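PDB 5BYP: putative uncharacterized protein from Bacteroides eggerthii DSM 20697, which is of unknown function but has a lipocalin-like domain of the calycin clan, whose barrels often bind small hydrophobic ligands. Local coordinates for residues V27-Y32 and A41-K46. Numbering follows the deposited sequence.
Sequences VDSIFY and AYCMNK
Four hydrogen bonds tie residues 29-31 to residues 42-44: two between the antiparallel strands, at Phe31 and Tyr42, and two between Ser29 and Met44. In the hydrogen-bonded pair, Phe31 N donates to Tyr42 O at 3.0 Å, and Tyr42 N returns a straighter bond to Phe31 O (N-H...O 160°), both donors lying in the carbonyl planes. Just past the end of strand 38-43, Met44 N reaches a lone pair of Ser29 O at 2.8 Å. Ser29 holds its OG anti to the backbone N (chi1 176°), and the hydroxyl donates to Met44 O at 3.0 Å from above the carbonyl plane. CA-H groups share the acceptors: Ile30 CA approaches Tyr42 O, and Ala41 CA approaches Phe31 O at 3.3 Å. Phe31 and Tyr42 point to one face of the sheet, Phe31 CB packing against Tyr42 CD2 (3.6 Å), while selenomethionine Met44, bent at chi2 (-66°), crosses the Phe31 side chain and brings CG to CE1. Ile30, Tyr32, Ala41 and Cys43 point to the opposite face and touch Phe92 of helix 87-92. The outer backbone edges bond onward, Ile30 to Leu14 and Cys43 to Glu51: this is a beta hairpin built into the curled antiparallel sheet of a lipocalin-like barrel.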
loop_
_atom_site.group_PDB
_atom_site.type_symbol
_atom_site.label_atom_id
_atom_site.label_comp_id
_atom_site.label_asym_id
_atom_site.label_seq_id
_atom_site.Cartn_x
_atom_site.Cartn_y
_atom_site.Cartn_z
ATOM N N VAL A 27 -0.519 -7.546 11.603
ATOM C CA VAL A 27 0.613 -6.930 10.886
ATOM C C VAL A 27 1.268 -5.851 11.786
ATOM O O VAL A 27 0.548 -5.102 12.457
ATOM C CB VAL A 27 0.175 -6.320 9.528
ATOM C CG1 VAL A 27 1.386 -5.978 8.684
ATOM C CG2 VAL A 27 -0.763 -7.245 8.763
ATOM N N ASP A 28 2.617 -5.759 11.797
ATOM C CA ASP A 28 3.314 -4.771 12.642
ATOM C C ASP A 28 4.414 -4.057 11.878
ATOM O O ASP A 28 4.725 -2.898 12.164
ATOM C CB ASP A 28 3.914 -5.456 13.900
ATOM C CG ASP A 28 5.007 -6.507 13.636
ATOM O OD1 ASP A 28 4.971 -7.155 12.550
ATOM O OD2 ASP A 28 5.868 -6.715 14.534
ATOM N N SER A 29 4.998 -4.774 10.911
ATOM C CA SER A 29 6.123 -4.381 10.077
ATOM C C SER A 29 5.742 -3.393 8.938
ATOM O O SER A 29 6.641 -2.753 8.385
ATOM C CB SER A 29 6.742 -5.641 9.467
ATOM O OG SER A 29 7.794 -5.366 8.556
ATOM N N ILE A 30 4.445 -3.265 8.592
ATOM C CA ILE A 30 4.022 -2.501 7.410
ATOM C C ILE A 30 3.478 -1.086 7.745
ATOM O O ILE A 30 2.659 -0.911 8.653
ATOM C CB ILE A 30 2.976 -3.335 6.613
ATOM C CG1 ILE A 30 3.630 -4.642 6.064
ATOM C CG2 ILE A 30 2.282 -2.509 5.500
ATOM C CD1 ILE A 30 2.745 -5.563 5.188
ATOM N N PHE A 31 3.933 -0.084 6.949
ATOM C CA PHE A 31 3.519 1.318 7.037
ATOM C C PHE A 31 3.270 1.882 5.636
ATOM O O PHE A 31 3.998 1.540 4.699
ATOM C CB PHE A 31 4.585 2.156 7.760
ATOM C CG PHE A 31 4.864 1.742 9.184
ATOM C CD1 PHE A 31 5.743 0.699 9.465
ATOM C CD2 PHE A 31 4.297 2.433 10.251
ATOM C CE1 PHE A 31 5.999 0.317 10.782
ATOM C CE2 PHE A 31 4.595 2.079 11.566
ATOM C CZ PHE A 31 5.427 1.010 11.821
ATOM N N TYR A 32 2.229 2.733 5.490
ATOM C CA TYR A 32 1.905 3.472 4.250
ATOM C C TYR A 32 2.036 4.943 4.533
ATOM O O TYR A 32 1.622 5.386 5.589
ATOM C CB TYR A 32 0.477 3.153 3.753
ATOM C CG TYR A 32 0.299 1.872 2.947
ATOM C CD1 TYR A 32 1.079 0.745 3.206
ATOM C CD2 TYR A 32 -0.757 1.735 2.043
ATOM C CE1 TYR A 32 0.843 -0.463 2.552
ATOM C CE2 TYR A 32 -0.965 0.550 1.346
ATOM C CZ TYR A 32 -0.182 -0.554 1.623
ATOM O OH TYR A 32 -0.438 -1.734 0.976
ATOM N N ALA A 41 5.846 3.505 1.171
ATOM C CA ALA A 41 5.512 2.297 1.913
ATOM C C ALA A 41 6.801 1.662 2.450
ATOM O O ALA A 41 7.835 1.724 1.765
ATOM C CB ALA A 41 4.755 1.329 1.023
ATOM N N TYR A 42 6.780 1.138 3.709
ATOM C CA TYR A 42 7.976 0.529 4.316
ATOM C C TYR A 42 7.656 -0.745 5.113
ATOM O O TYR A 42 6.633 -0.821 5.809
ATOM C CB TYR A 42 8.750 1.510 5.229
ATOM C CG TYR A 42 8.284 2.948 5.202
ATOM C CD1 TYR A 42 8.679 3.812 4.184
ATOM C CD2 TYR A 42 7.571 3.485 6.261
ATOM C CE1 TYR A 42 8.272 5.146 4.162
ATOM C CE2 TYR A 42 7.184 4.824 6.270
ATOM C CZ TYR A 42 7.541 5.654 5.216
ATOM O OH TYR A 42 7.174 6.984 5.214
ATOM N N CYS A 43 8.576 -1.730 5.014
ATOM C CA CYS A 43 8.544 -3.005 5.725
ATOM C C CYS A 43 9.662 -3.027 6.711
ATOM O O CYS A 43 10.819 -2.904 6.328
ATOM C CB CYS A 43 8.640 -4.175 4.761
ATOM S SG CYS A 43 8.301 -5.768 5.520
HETATM N N MSE A 44 9.334 -3.162 7.983
HETATM C CA MSE A 44 10.320 -3.087 9.053
HETATM C C MSE A 44 11.052 -4.386 9.276
HETATM O O MSE A 44 10.826 -5.389 8.593
HETATM C CB MSE A 44 9.671 -2.632 10.373
HETATM C CG MSE A 44 9.311 -1.139 10.377
HETATM SE SE MSE A 44 10.851 0.098 10.315
HETATM C CE MSE A 44 9.937 1.667 9.430
ATOM N N ASN A 45 12.014 -4.309 10.180
ATOM C CA ASN A 45 12.862 -5.376 10.664
ATOM C C ASN A 45 13.437 -4.893 12.001
ATOM O O ASN A 45 14.079 -3.835 12.036
ATOM C CB ASN A 45 13.946 -5.740 9.632
ATOM N N LYS A 46 13.119 -5.611 13.120
ATOM C CA LYS A 46 13.583 -5.287 14.491
ATOM C C LYS A 46 15.101 -5.151 14.527
ATOM O O LYS A 46 15.674 -4.707 15.525
ATOM C CB LYS A 46 13.117 -6.353 15.500
#